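Local coordinates for heat shock protein, putative (Plasmodium falciparum, PDB 1Y6Z) that probably acts, as a member of the Hsp90 family, as an ATP-dependent chaperone for unfolded proteins, and is represented here by its middle domain, at residues K213-S218 with F233-I238; F241-L246 with Y254-V259; P33-H38 with I133-G138; W59-N64 with F96-V101. One frame throughout, in Å; residues are numbered along the deposited sequence.

Contact 1 (K213-S218 with F233-I238); sequences KTAQNS and FSLEPI
This contact packs the short helix 212-215 on an outer strand of the small parallel sheet of the Hsp90 middle domain. Phe-233 lies next to last in that strand, 231-234. Ala-215 belongs to the helix, which is weakly bonded. Its CB lies 3.7 Å from the centroid of the Phe-233 ring and 11° off the ring normal. This is a CH-pi contact over the middle of one face.

Gln-216 touches the far end of the ring. Its CB comes to 3.4 Å from Phe-233 CZ, in an oblique approach. Gln-216 CG is set between its own N and carbonyl carbon (chi1 47°). The chain then runs on extended, and the amide plane stands 81° from the ring plane. Ala-215 CB also meets Leu-235 CD2, at 4.3 Å.

A type I turn runs from Ala-215 to Ser-218. Just before it closes, Asn-217 N bonds back to Thr-214 O. The carbonyl of Gln-216 takes a hydrogen bond from Lys-225. Tyr-179, Ile-181 and Ile-207 also touch the Phe-233 side chain. Such packing of a connecting helix on the following strand is typical of a beta-alpha-beta crossover, here from strand 204-208 to strand 231-234.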
loop_
_atom_site.group_PDB
_atom_site.type_symbol
_atom_site.label_atom_id
_atom_site.label_comp_id
_atom_site.label_asym_id
_atom_site.label_seq_id
_atom_site.Cartn_x
_atom_site.Cartn_y
_atom_site.Cartn_z
ATOM N N LYS B 213 -3.823 -31.010 -14.281
ATOM C CA LYS B 213 -3.631 -32.433 -13.952
ATOM C C LYS B 213 -2.260 -32.964 -14.366
ATOM O O LYS B 213 -1.569 -33.603 -13.572
ATOM C CB LYS B 213 -4.707 -33.297 -14.614
ATOM C CG LYS B 213 -6.143 -32.776 -14.492
ATOM C CD LYS B 213 -6.977 -33.233 -15.688
ATOM C CE LYS B 213 -7.071 -34.757 -15.752
ATOM N NZ LYS B 213 -7.320 -35.192 -17.148
ATOM N N THR B 214 -1.868 -32.711 -15.612
ATOM C CA THR B 214 -0.612 -33.245 -16.135
ATOM C C THR B 214 0.631 -32.624 -15.488
ATOM O O THR B 214 1.700 -33.237 -15.494
ATOM C CB THR B 214 -0.503 -33.100 -17.676
ATOM O OG1 THR B 214 0.021 -31.807 -18.022
ATOM C CG2 THR B 214 -1.853 -33.330 -18.358
ATOM N N ALA B 215 0.477 -31.416 -14.944
ATOM C CA ALA B 215 1.598 -30.611 -14.418
ATOM C C ALA B 215 2.298 -31.243 -13.221
ATOM O O ALA B 215 3.520 -31.260 -13.165
ATOM C CB ALA B 215 1.128 -29.188 -14.066
ATOM N N GLN B 216 1.521 -31.752 -12.269
ATOM C CA GLN B 216 2.091 -32.415 -11.089
ATOM C C GLN B 216 2.552 -33.859 -11.333
ATOM O O GLN B 216 3.203 -34.463 -10.475
ATOM C CB GLN B 216 1.152 -32.339 -9.878
ATOM C CG GLN B 216 -0.287 -32.700 -10.149
ATOM C CD GLN B 216 -1.059 -32.967 -8.875
ATOM O OE1 GLN B 216 -0.818 -32.345 -7.832
ATOM N NE2 GLN B 216 -2.001 -33.906 -8.948
ATOM N N ASN B 217 2.215 -34.395 -12.504
ATOM C CA ASN B 217 2.648 -35.726 -12.913
ATOM C C ASN B 217 4.096 -35.770 -13.338
ATOM O O ASN B 217 4.670 -36.858 -13.492
ATOM C CB ASN B 217 1.769 -36.273 -14.038
ATOM C CG ASN B 217 0.761 -37.267 -13.533
ATOM O OD1 ASN B 217 -0.080 -36.942 -12.680
ATOM N ND2 ASN B 217 0.852 -38.502 -14.026
ATOM N N SER B 218 4.681 -34.589 -13.526
ATOM C CA SER B 218 6.069 -34.473 -13.941
ATOM C C SER B 218 7.025 -35.289 -13.054
ATOM O O SER B 218 6.904 -35.294 -11.823
ATOM C CB SER B 218 6.487 -32.999 -13.989
ATOM O OG SER B 218 7.779 -32.845 -14.562
ATOM N N PHE B 233 2.114 -24.028 -10.538
ATOM C CA PHE B 233 2.084 -24.382 -11.956
ATOM C C PHE B 233 2.042 -23.162 -12.894
ATOM O O PHE B 233 1.189 -22.280 -12.743
ATOM C CB PHE B 233 0.866 -25.267 -12.232
ATOM C CG PHE B 233 0.817 -26.552 -11.416
ATOM C CD1 PHE B 233 -0.408 -27.106 -11.063
ATOM C CD2 PHE B 233 1.988 -27.201 -11.007
ATOM C CE1 PHE B 233 -0.468 -28.302 -10.313
ATOM C CE2 PHE B 233 1.940 -28.393 -10.243
ATOM C CZ PHE B 233 0.733 -28.931 -9.901
ATOM N N SER B 234 2.978 -23.125 -13.840
ATOM C CA SER B 234 2.932 -22.236 -14.998
ATOM C C SER B 234 2.248 -22.977 -16.179
ATOM O O SER B 234 2.656 -24.067 -16.597
ATOM C CB SER B 234 4.333 -21.723 -15.336
ATOM O OG SER B 234 4.382 -21.079 -16.600
ATOM N N LEU B 235 1.151 -22.419 -16.664
ATOM C CA LEU B 235 0.408 -23.069 -17.728
ATOM C C LEU B 235 0.384 -22.215 -19.004
ATOM O O LEU B 235 -0.103 -22.653 -20.036
ATOM C CB LEU B 235 -0.987 -23.449 -17.247
ATOM C CG LEU B 235 -1.145 -24.182 -15.895
ATOM C CD1 LEU B 235 -2.596 -24.348 -15.523
ATOM C CD2 LEU B 235 -0.444 -25.557 -15.815
ATOM N N GLU B 236 0.946 -21.011 -18.970
ATOM C CA GLU B 236 1.145 -20.337 -20.236
ATOM C C GLU B 236 2.316 -19.406 -20.290
ATOM O O GLU B 236 2.888 -19.053 -19.219
ATOM C CB GLU B 236 -0.116 -19.640 -20.691
ATOM C CG GLU B 236 -0.554 -18.418 -19.901
ATOM C CD GLU B 236 -1.853 -17.874 -20.511
ATOM O OE1 GLU B 236 -2.920 -18.160 -19.903
ATOM O OE2 GLU B 236 -1.775 -17.255 -21.637
ATOM N N PRO B 237 2.649 -18.932 -21.510
ATOM C CA PRO B 237 3.842 -18.094 -21.531
ATOM C C PRO B 237 3.621 -16.936 -20.576
ATOM O O PRO B 237 4.600 -16.438 -20.029
ATOM C CB PRO B 237 3.916 -17.603 -22.979
ATOM C CG PRO B 237 3.138 -18.657 -23.765
ATOM C CD PRO B 237 2.023 -19.029 -22.846
ATOM N N ILE B 238 2.366 -16.525 -20.378
ATOM C CA ILE B 238 2.097 -15.379 -19.446
ATOM C C ILE B 238 2.376 -15.765 -17.987
ATOM O O ILE B 238 3.114 -15.024 -17.333
ATOM C CB ILE B 238 0.741 -14.626 -19.590
ATOM C CG1 ILE B 238 0.748 -13.702 -20.818
ATOM C CG2 ILE B 238 0.593 -13.612 -18.459
ATOM C CD1 ILE B 238 -0.641 -13.228 -21.303
#

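Contact 2 (F241-L246 with Y254-V259); sequences FCLSSL and YEVLDV
Val-256 of the edge strand 256-258 packs against Leu-243 and Leu-246, one turn apart on helix 237-249. The contact is small, and all three residues are buried.

The contacts across it are apolar. Val-256 points its CB at the helix, and each of its two methyls meets a different leucine. CG1 lies anti to the valine N (chi1 172°) and reaches the Leu-243 turn. It stands 4.3 Å from Leu-243 CD2. CG2, beside the valine N, reaches the next turn and lies 3.8 Å from Leu-246 CB. Leu-246 thus meets the valine with the root of its side chain. Tyr-206 of the central strand 204-208 touches both Leu-243 and Val-256. Leu-190 of helix 190-195 touches Leu-246. Cys-242, Phe-241 and Ser-245 meet helix 145-164.

A backbone atom joins this packing. Val-256 CG1 comes to 3.9 Å from Leu-243 O, a van der Waals approach. The same carbonyl takes a weak bond from Leu-246 N at 3.2 Å.

A polar link lies just beside the packing. Thr-247 OG1 is hydrogen-bonded to Val-256 O, which adds a polar tie between helix and strand.

Helix 237-249 leaves one edge strand of the sheet, 231-234, and leads on to the other edge strand, 256-258, in which Val-256 lies. This is a beta-alpha-beta crossover of the parallel sheet, which skips the central strand.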
loop_
_atom_site.group_PDB
_atom_site.type_symbol
_atom_site.label_atom_id
_atom_site.label_comp_id
_atom_site.label_asym_id
_atom_site.label_seq_id
_atom_site.Cartn_x
_atom_site.Cartn_y
_atom_site.Cartn_z
ATOM N N PHE B 241 6.203 -15.996 -18.203
ATOM C CA PHE B 241 6.928 -14.719 -18.077
ATOM C C PHE B 241 6.725 -14.063 -16.732
ATOM O O PHE B 241 7.594 -13.308 -16.286
ATOM C CB PHE B 241 6.548 -13.703 -19.148
ATOM C CG PHE B 241 7.163 -13.983 -20.482
ATOM C CD1 PHE B 241 8.545 -13.861 -20.668
ATOM C CD2 PHE B 241 6.364 -14.383 -21.555
ATOM C CE1 PHE B 241 9.139 -14.142 -21.908
ATOM C CE2 PHE B 241 6.940 -14.656 -22.812
ATOM C CZ PHE B 241 8.338 -14.535 -22.985
ATOM N N CYS B 242 5.559 -14.278 -16.133
ATOM C CA CYS B 242 5.271 -13.656 -14.843
ATOM C C CYS B 242 6.226 -14.248 -13.813
ATOM O O CYS B 242 6.977 -13.539 -13.126
ATOM C CB CYS B 242 3.828 -13.914 -14.413
ATOM S SG CYS B 242 3.434 -13.293 -12.705
ATOM N N LEU B 243 6.166 -15.566 -13.733
ATOM C CA LEU B 243 7.014 -16.315 -12.775
ATOM C C LEU B 243 8.509 -16.083 -12.977
ATOM O O LEU B 243 9.195 -15.838 -12.012
ATOM C CB LEU B 243 6.637 -17.792 -12.733
ATOM C CG LEU B 243 5.303 -17.916 -12.008
ATOM C CD1 LEU B 243 4.577 -19.229 -12.280
ATOM C CD2 LEU B 243 5.576 -17.726 -10.520
ATOM N N SER B 244 8.982 -16.056 -14.218
ATOM C CA SER B 244 10.402 -15.741 -14.505
ATOM C C SER B 244 10.859 -14.323 -14.150
ATOM O O SER B 244 12.044 -14.074 -13.909
ATOM C CB SER B 244 10.698 -15.993 -15.980
ATOM O OG SER B 244 11.427 -14.868 -16.477
ATOM N N SER B 245 9.938 -13.354 -14.146
ATOM C CA SER B 245 10.311 -12.007 -13.696
ATOM C C SER B 245 10.522 -11.924 -12.186
ATOM O O SER B 245 11.252 -11.070 -11.698
ATOM C CB SER B 245 9.231 -10.991 -14.093
ATOM O OG SER B 245 9.113 -10.973 -15.493
ATOM N N LEU B 246 9.845 -12.792 -11.443
ATOM C CA LEU B 246 10.053 -12.856 -10.006
ATOM C C LEU B 246 11.382 -13.555 -9.763
ATOM O O LEU B 246 12.060 -13.281 -8.773
ATOM C CB LEU B 246 8.902 -13.595 -9.346
ATOM C CG LEU B 246 7.558 -12.850 -9.478
ATOM C CD1 LEU B 246 6.443 -13.730 -9.000
ATOM C CD2 LEU B 246 7.587 -11.542 -8.737
ATOM N N TYR B 254 12.369 -13.652 -1.558
ATOM C CA TYR B 254 12.426 -15.078 -1.946
ATOM C C TYR B 254 12.813 -15.262 -3.389
ATOM O O TYR B 254 12.308 -14.581 -4.264
ATOM C CB TYR B 254 11.076 -15.756 -1.728
ATOM C CG TYR B 254 10.695 -15.825 -0.289
ATOM C CD1 TYR B 254 9.888 -14.863 0.281
ATOM C CD2 TYR B 254 11.202 -16.832 0.527
ATOM C CE1 TYR B 254 9.547 -14.917 1.638
ATOM C CE2 TYR B 254 10.873 -16.909 1.869
ATOM C CZ TYR B 254 10.057 -15.940 2.421
ATOM O OH TYR B 254 9.733 -16.025 3.754
ATOM N N GLU B 255 13.710 -16.202 -3.634
ATOM C CA GLU B 255 14.015 -16.598 -4.976
ATOM C C GLU B 255 12.874 -17.472 -5.475
ATOM O O GLU B 255 12.228 -18.143 -4.683
ATOM C CB GLU B 255 15.364 -17.311 -4.994
ATOM C CG GLU B 255 16.486 -16.318 -5.131
ATOM C CD GLU B 255 17.809 -16.891 -4.742
ATOM O OE1 GLU B 255 18.493 -16.242 -3.906
ATOM O OE2 GLU B 255 18.157 -17.991 -5.262
ATOM N N VAL B 256 12.606 -17.420 -6.776
ATOM C CA VAL B 256 11.510 -18.167 -7.363
ATOM C C VAL B 256 12.050 -19.089 -8.453
ATOM O O VAL B 256 12.404 -18.651 -9.551
ATOM C CB VAL B 256 10.465 -17.192 -7.972
ATOM C CG1 VAL B 256 9.436 -17.967 -8.755
ATOM C CG2 VAL B 256 9.830 -16.333 -6.857
ATOM N N LEU B 257 12.118 -20.368 -8.164
ATOM C CA LEU B 257 12.885 -21.257 -9.024
ATOM C C LEU B 257 12.015 -22.094 -9.936
ATOM O O LEU B 257 11.015 -22.683 -9.500
ATOM C CB LEU B 257 13.749 -22.161 -8.135
ATOM C CG LEU B 257 15.155 -21.672 -7.762
ATOM C CD1 LEU B 257 15.315 -20.175 -7.446
ATOM C CD2 LEU B 257 15.671 -22.538 -6.626
ATOM N N ASP B 258 12.396 -22.138 -11.207
ATOM C CA ASP B 258 11.822 -23.090 -12.132
ATOM C C ASP B 258 12.402 -24.425 -11.665
ATOM O O ASP B 258 13.600 -24.479 -11.357
ATOM C CB ASP B 258 12.273 -22.779 -13.576
ATOM C CG ASP B 258 11.531 -23.608 -14.627
ATOM O OD1 ASP B 258 11.443 -23.159 -15.787
ATOM O OD2 ASP B 258 11.042 -24.712 -14.321
ATOM N N VAL B 259 11.566 -25.464 -11.598
ATOM C CA VAL B 259 11.970 -26.823 -11.180
ATOM C C VAL B 259 12.990 -27.430 -12.167
ATOM O O VAL B 259 13.593 -28.477 -11.883
ATOM C CB VAL B 259 10.715 -27.747 -11.040
ATOM C CG1 VAL B 259 11.049 -29.227 -11.168
ATOM C CG2 VAL B 259 9.994 -27.471 -9.731
#

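Contact 3 (P33-H38 with I133-G138); sequences PLAYVH and ISMMKG
Tyr-36 meets Met-135 through its backbone, while its ring is turned to the other side of the strand. That ring stacks with the ring of Tyr-19. Glu-16 and Tyr-20 of the same helix, 16-27, and Tyr-52 of the adjacent strand also touch the tyrosine side chain. No aromatic ring takes part in the contact.

Met-135 is the residue through which the helix reaches the strand. Its CG is anti to the backbone N (chi1 174°), which carries CG and SD out toward the strand. The sulfur arrives over the strand backbone, with SD 3.6 Å from Tyr-36 CA. Ala-35 and Val-37 point toward the helix on either side of it. Ala-35 CB lies 4.0 Å from Met-135 CG. Val-37 CG1 lies 4.0 Å from Met-135 SD. The bend at the last torsion (chi3 47°) brings Met-135 CE within 4.1 Å of Val-37 CG1.

The axes of strand 35-38 and helix 133-138 approach to 8.9 Å, at 136° between their directions. Strand 35-41 is one of the two outermost strands of the mixed sheet within this chain and bonds to strand 47-53. Helix 121-141 lies against one face of it and helix 16-27 against the other. Met-136, facing away, packs on helix 145-164.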
loop_
_atom_site.group_PDB
_atom_site.type_symbol
_atom_site.label_atom_id
_atom_site.label_comp_id
_atom_site.label_asym_id
_atom_site.label_seq_id
_atom_site.Cartn_x
_atom_site.Cartn_y
_atom_site.Cartn_z
ATOM N N PRO B 33 -19.961 -2.848 -13.556
ATOM C CA PRO B 33 -18.557 -3.006 -13.208
ATOM C C PRO B 33 -18.350 -3.836 -11.964
ATOM O O PRO B 33 -19.248 -3.964 -11.094
ATOM C CB PRO B 33 -18.050 -1.541 -13.006
ATOM C CG PRO B 33 -19.260 -0.717 -12.823
ATOM C CD PRO B 33 -20.463 -1.474 -13.372
ATOM N N LEU B 34 -17.171 -4.417 -11.872
ATOM C CA LEU B 34 -16.807 -5.200 -10.743
ATOM C C LEU B 34 -16.509 -4.317 -9.527
ATOM O O LEU B 34 -16.754 -4.735 -8.373
ATOM C CB LEU B 34 -15.597 -6.057 -11.086
ATOM C CG LEU B 34 -15.854 -7.530 -11.463
ATOM C CD1 LEU B 34 -17.224 -7.817 -12.054
ATOM C CD2 LEU B 34 -14.662 -8.124 -12.247
ATOM N N ALA B 35 -15.948 -3.139 -9.812
ATOM C CA ALA B 35 -15.640 -2.181 -8.766
ATOM C C ALA B 35 -15.441 -0.776 -9.379
ATOM O O ALA B 35 -15.312 -0.596 -10.616
ATOM C CB ALA B 35 -14.402 -2.615 -8.057
ATOM N N TYR B 36 -15.403 0.226 -8.509
ATOM C CA TYR B 36 -15.091 1.584 -8.927
ATOM C C TYR B 36 -14.527 2.357 -7.757
ATOM O O TYR B 36 -14.766 1.974 -6.611
ATOM C CB TYR B 36 -16.320 2.336 -9.463
ATOM C CG TYR B 36 -17.395 2.585 -8.442
ATOM C CD1 TYR B 36 -17.470 3.800 -7.738
ATOM C CD2 TYR B 36 -18.363 1.621 -8.193
ATOM C CE1 TYR B 36 -18.466 4.018 -6.796
ATOM C CE2 TYR B 36 -19.383 1.840 -7.219
ATOM C CZ TYR B 36 -19.412 3.041 -6.547
ATOM O OH TYR B 36 -20.400 3.236 -5.604
ATOM N N VAL B 37 -13.850 3.466 -8.070
ATOM C CA VAL B 37 -13.464 4.458 -7.053
ATOM C C VAL B 37 -13.574 5.854 -7.690
ATOM O O VAL B 37 -13.199 6.032 -8.858
ATOM C CB VAL B 37 -12.018 4.173 -6.488
ATOM C CG1 VAL B 37 -11.030 4.058 -7.573
ATOM C CG2 VAL B 37 -11.624 5.225 -5.435
ATOM N N HIS B 38 -14.093 6.792 -6.905
ATOM C CA HIS B 38 -14.261 8.180 -7.330
ATOM C C HIS B 38 -13.323 8.960 -6.388
ATOM O O HIS B 38 -13.473 8.872 -5.174
ATOM C CB HIS B 38 -15.709 8.571 -7.130
ATOM C CG HIS B 38 -16.013 10.012 -7.452
ATOM N ND1 HIS B 38 -17.233 10.579 -7.179
ATOM C CD2 HIS B 38 -15.277 10.977 -8.049
ATOM C CE1 HIS B 38 -17.230 11.846 -7.568
ATOM N NE2 HIS B 38 -16.065 12.103 -8.115
ATOM N N ILE B 133 -4.408 0.064 -7.977
ATOM C CA ILE B 133 -3.916 -1.016 -7.111
ATOM C C ILE B 133 -4.695 -1.163 -5.780
ATOM O O ILE B 133 -5.065 -2.271 -5.406
ATOM C CB ILE B 133 -2.365 -0.912 -6.909
ATOM C CG1 ILE B 133 -1.675 -1.034 -8.276
ATOM C CG2 ILE B 133 -1.881 -1.962 -5.860
ATOM C CD1 ILE B 133 -0.122 -0.728 -8.349
ATOM N N SER B 134 -5.003 -0.045 -5.114
ATOM C CA SER B 134 -5.720 -0.051 -3.867
ATOM C C SER B 134 -7.158 -0.572 -4.062
ATOM O O SER B 134 -7.655 -1.359 -3.228
ATOM C CB SER B 134 -5.614 1.348 -3.177
ATOM O OG SER B 134 -6.514 1.448 -2.077
ATOM N N MET B 135 -7.796 -0.185 -5.190
ATOM C CA MET B 135 -9.104 -0.698 -5.597
ATOM C C MET B 135 -9.058 -2.245 -5.705
ATOM O O MET B 135 -9.949 -2.905 -5.183
ATOM C CB MET B 135 -9.591 -0.067 -6.939
ATOM C CG MET B 135 -10.927 -0.680 -7.529
ATOM S SD MET B 135 -11.743 0.335 -8.826
ATOM C CE MET B 135 -10.289 0.670 -9.778
ATOM N N MET B 136 -8.074 -2.790 -6.430
ATOM C CA MET B 136 -7.904 -4.269 -6.570
ATOM C C MET B 136 -7.655 -4.882 -5.223
ATOM O O MET B 136 -8.273 -5.893 -4.845
ATOM C CB MET B 136 -6.727 -4.631 -7.512
ATOM C CG MET B 136 -6.957 -4.342 -9.015
ATOM S SD MET B 136 -5.542 -4.621 -10.109
ATOM C CE MET B 136 -4.449 -3.378 -9.515
ATOM N N LYS B 137 -6.750 -4.292 -4.456
ATOM C CA LYS B 137 -6.478 -4.910 -3.116
ATOM C C LYS B 137 -7.685 -4.943 -2.222
ATOM O O LYS B 137 -7.871 -5.882 -1.441
ATOM C CB LYS B 137 -5.382 -4.203 -2.364
ATOM C CG LYS B 137 -4.003 -4.537 -2.819
ATOM C CD LYS B 137 -3.075 -4.297 -1.611
ATOM C CE LYS B 137 -3.064 -2.832 -1.206
ATOM N NZ LYS B 137 -4.114 -2.517 -0.177
ATOM N N GLY B 138 -8.514 -3.910 -2.331
ATOM C CA GLY B 138 -9.808 -3.908 -1.645
ATOM C C GLY B 138 -10.703 -5.012 -2.171
ATOM O O GLY B 138 -11.417 -5.651 -1.413
#

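Contact 4 (W59-N64 with F96-V101); sequences WELSKN and FLRGIV
Glu-60 and Arg-98 form a salt bridge between the loop after strand 47-53 and the start of strand 98-103. Arg-98 NH2 donates to Glu-60 OE1 at 2.9 Å, with a fairly straight N-H...O angle of 162°. The acceptor lies in the guanidinium plane, at its edge. The carboxylate is met differently: the nitrogen stands above its plane, 65° out of it. The planes of the two groups are 68° apart.

Water 1 makes a second link. It accepts from Arg-98 NE at 2.9 Å and donates to Glu-60 OE2 at 2.8 Å. Both carboxylate oxygens are thus tied to the arginine, one directly and one through water. The bend at chi2 turns the Glu-60 carboxylate toward Arg-98 NH2 and water 1.

Arg-98 NH1 turns back to its own segment. It donates to Leu-97 O at 2.9 Å, and also to the carbonyl of Thr-95. All three guanidinium nitrogens therefore have acceptors, which fixes the rotation of this buried group.

Next to the ion pair lies an apolar patch. Leu-61 CD1 rests 3.7 Å from Phe-96 CA and 4.0 Å from Phe-96 CB. The Phe-96 ring leads away and stacks with Phe-154. Tyr-23 and Phe-27 of helix 16-27 also touch the Arg-98 side chain.

The chemistry implies a buried arginine whose NH1 is held by backbone carbonyls and whose NH2 and NE are held by a glutamate, directly and through water. Its positive charge is probably balanced by that carboxylate.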
loop_
_atom_site.group_PDB
_atom_site.type_symbol
_atom_site.label_atom_id
_atom_site.label_comp_id
_atom_site.label_asym_id
_atom_site.label_seq_id
_atom_site.Cartn_x
_atom_site.Cartn_y
_atom_site.Cartn_z
ATOM N N TRP B 59 -14.684 -4.864 -25.388
ATOM C CA TRP B 59 -14.663 -5.435 -26.744
ATOM C C TRP B 59 -13.380 -5.013 -27.472
ATOM O O TRP B 59 -12.788 -5.803 -28.226
ATOM C CB TRP B 59 -15.969 -5.065 -27.527
ATOM C CG TRP B 59 -17.174 -5.778 -26.893
ATOM C CD1 TRP B 59 -18.127 -5.242 -26.085
ATOM C CD2 TRP B 59 -17.395 -7.189 -26.889
ATOM N NE1 TRP B 59 -18.981 -6.245 -25.631
ATOM C CE2 TRP B 59 -18.535 -7.444 -26.117
ATOM C CE3 TRP B 59 -16.731 -8.269 -27.488
ATOM C CZ2 TRP B 59 -19.019 -8.748 -25.907
ATOM C CZ3 TRP B 59 -17.223 -9.560 -27.311
ATOM C CH2 TRP B 59 -18.382 -9.787 -26.549
ATOM N N GLU B 60 -12.918 -3.789 -27.236
ATOM C CA GLU B 60 -11.593 -3.360 -27.726
ATOM C C GLU B 60 -10.450 -4.335 -27.361
ATOM O O GLU B 60 -9.413 -4.330 -28.015
ATOM C CB GLU B 60 -11.195 -1.986 -27.159
ATOM C CG GLU B 60 -12.124 -0.854 -27.469
ATOM C CD GLU B 60 -13.211 -0.689 -26.407
ATOM O OE1 GLU B 60 -13.242 -1.504 -25.476
ATOM O OE2 GLU B 60 -14.049 0.235 -26.508
ATOM N N LEU B 61 -10.652 -5.184 -26.349
ATOM C CA LEU B 61 -9.599 -6.063 -25.893
ATOM C C LEU B 61 -9.933 -7.521 -26.104
ATOM O O LEU B 61 -9.293 -8.406 -25.543
ATOM C CB LEU B 61 -9.322 -5.820 -24.385
ATOM C CG LEU B 61 -8.948 -4.373 -24.027
ATOM C CD1 LEU B 61 -8.774 -4.282 -22.484
ATOM C CD2 LEU B 61 -7.643 -4.090 -24.774
ATOM N N SER B 62 -10.973 -7.782 -26.864
ATOM C CA SER B 62 -11.434 -9.157 -26.987
ATOM C C SER B 62 -10.823 -9.884 -28.187
ATOM O O SER B 62 -11.225 -11.015 -28.493
ATOM C CB SER B 62 -12.945 -9.179 -27.107
ATOM O OG SER B 62 -13.341 -10.527 -27.405
ATOM N N LYS B 63 -9.946 -9.214 -28.923
ATOM C CA LYS B 63 -9.267 -9.844 -30.079
ATOM C C LYS B 63 -7.780 -9.996 -29.794
ATOM O O LYS B 63 -7.283 -11.100 -29.785
ATOM C CB LYS B 63 -9.505 -9.085 -31.384
ATOM C CG LYS B 63 -10.945 -9.214 -31.941
ATOM C CD LYS B 63 -11.137 -8.247 -33.148
ATOM C CE LYS B 63 -12.576 -8.255 -33.689
ATOM N NZ LYS B 63 -12.927 -7.071 -34.528
ATOM N N ASN B 64 -7.083 -8.894 -29.577
ATOM C CA ASN B 64 -5.739 -8.922 -28.999
ATOM C C ASN B 64 -5.739 -8.429 -27.542
ATOM O O ASN B 64 -6.482 -7.517 -27.192
ATOM C CB ASN B 64 -4.792 -8.016 -29.795
ATOM C CG ASN B 64 -3.323 -8.210 -29.412
ATOM O OD1 ASN B 64 -2.645 -7.249 -29.005
ATOM N ND2 ASN B 64 -2.830 -9.476 -29.504
ATOM N N PHE B 96 -7.210 -2.296 -19.285
ATOM C CA PHE B 96 -8.601 -2.819 -19.071
ATOM C C PHE B 96 -9.449 -1.856 -18.247
ATOM O O PHE B 96 -10.655 -1.980 -18.242
ATOM C CB PHE B 96 -8.621 -4.216 -18.445
ATOM C CG PHE B 96 -8.065 -4.259 -17.032
ATOM C CD1 PHE B 96 -6.725 -4.502 -16.804
ATOM C CD2 PHE B 96 -8.906 -4.009 -15.930
ATOM C CE1 PHE B 96 -6.183 -4.571 -15.503
ATOM C CE2 PHE B 96 -8.356 -4.019 -14.598
ATOM C CZ PHE B 96 -7.020 -4.320 -14.405
ATOM N N LEU B 97 -8.852 -0.880 -17.547
ATOM C CA LEU B 97 -9.643 0.061 -16.776
ATOM C C LEU B 97 -10.476 0.971 -17.726
ATOM O O LEU B 97 -10.023 1.317 -18.810
ATOM C CB LEU B 97 -8.674 1.027 -16.006
ATOM C CG LEU B 97 -7.836 0.538 -14.845
ATOM C CD1 LEU B 97 -7.096 1.826 -14.323
ATOM C CD2 LEU B 97 -8.718 0.070 -13.762
ATOM N N ARG B 98 -11.664 1.356 -17.299
ATOM C CA ARG B 98 -12.457 2.351 -17.997
ATOM C C ARG B 98 -12.710 3.456 -16.974
ATOM O O ARG B 98 -12.946 3.185 -15.795
ATOM C CB ARG B 98 -13.768 1.746 -18.515
ATOM C CG ARG B 98 -13.574 0.645 -19.551
ATOM C CD ARG B 98 -13.027 1.274 -20.791
ATOM N NE ARG B 98 -12.762 0.395 -21.940
ATOM C CZ ARG B 98 -11.569 -0.113 -22.238
ATOM N NH1 ARG B 98 -10.549 0.052 -21.422
ATOM N NH2 ARG B 98 -11.412 -0.860 -23.328
ATOM N N GLY B 99 -12.694 4.716 -17.391
ATOM C CA GLY B 99 -12.832 5.775 -16.406
ATOM C C GLY B 99 -12.721 7.167 -17.018
ATOM O O GLY B 99 -12.612 7.322 -18.243
ATOM N N ILE B 100 -12.775 8.164 -16.142
ATOM C CA ILE B 100 -12.692 9.523 -16.579
ATOM C C ILE B 100 -11.645 10.233 -15.747
ATOM O O ILE B 100 -11.439 9.915 -14.573
ATOM C CB ILE B 100 -14.099 10.257 -16.570
ATOM C CG1 ILE B 100 -14.517 10.671 -15.163
ATOM C CG2 ILE B 100 -15.246 9.380 -17.291
ATOM C CD1 ILE B 100 -13.963 12.077 -14.709
ATOM N N VAL B 101 -11.006 11.224 -16.349
ATOM C CA VAL B 101 -10.219 12.197 -15.588
ATOM C C VAL B 101 -10.691 13.594 -16.025
ATOM O O VAL B 101 -10.759 13.864 -17.230
ATOM C CB VAL B 101 -8.715 12.088 -15.914
ATOM C CG1 VAL B 101 -7.922 13.188 -15.120
ATOM C CG2 VAL B 101 -8.176 10.713 -15.608
HETATM O O HOH W 1 -14.836 0.799 -23.908
#

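The four contacts fall into two groups. Contacts 1 and 2 belong to the parallel sheet 231-234, 204-208, 256-258. Their centres are 14 Å apart, and they touch where Ser-234 CB meets Leu-243 CD1 at 4.0 Å. Helix 237-249 runs through both. Contacts 3 and 4 belong to the mixed sheet, with centres 15 Å apart. Their nearest atoms are about 4 Å apart without touching, and contact 4 is nested in the chain loop that contact 3 closes. The centres of contacts 1 and 3 lie 30 Å apart. Helix 145-164 borders both groups. No ligand accompanies these contacts; in Hsp90 proteins the nucleotide is bound mainly by the N-terminal domain, which this chain lacks.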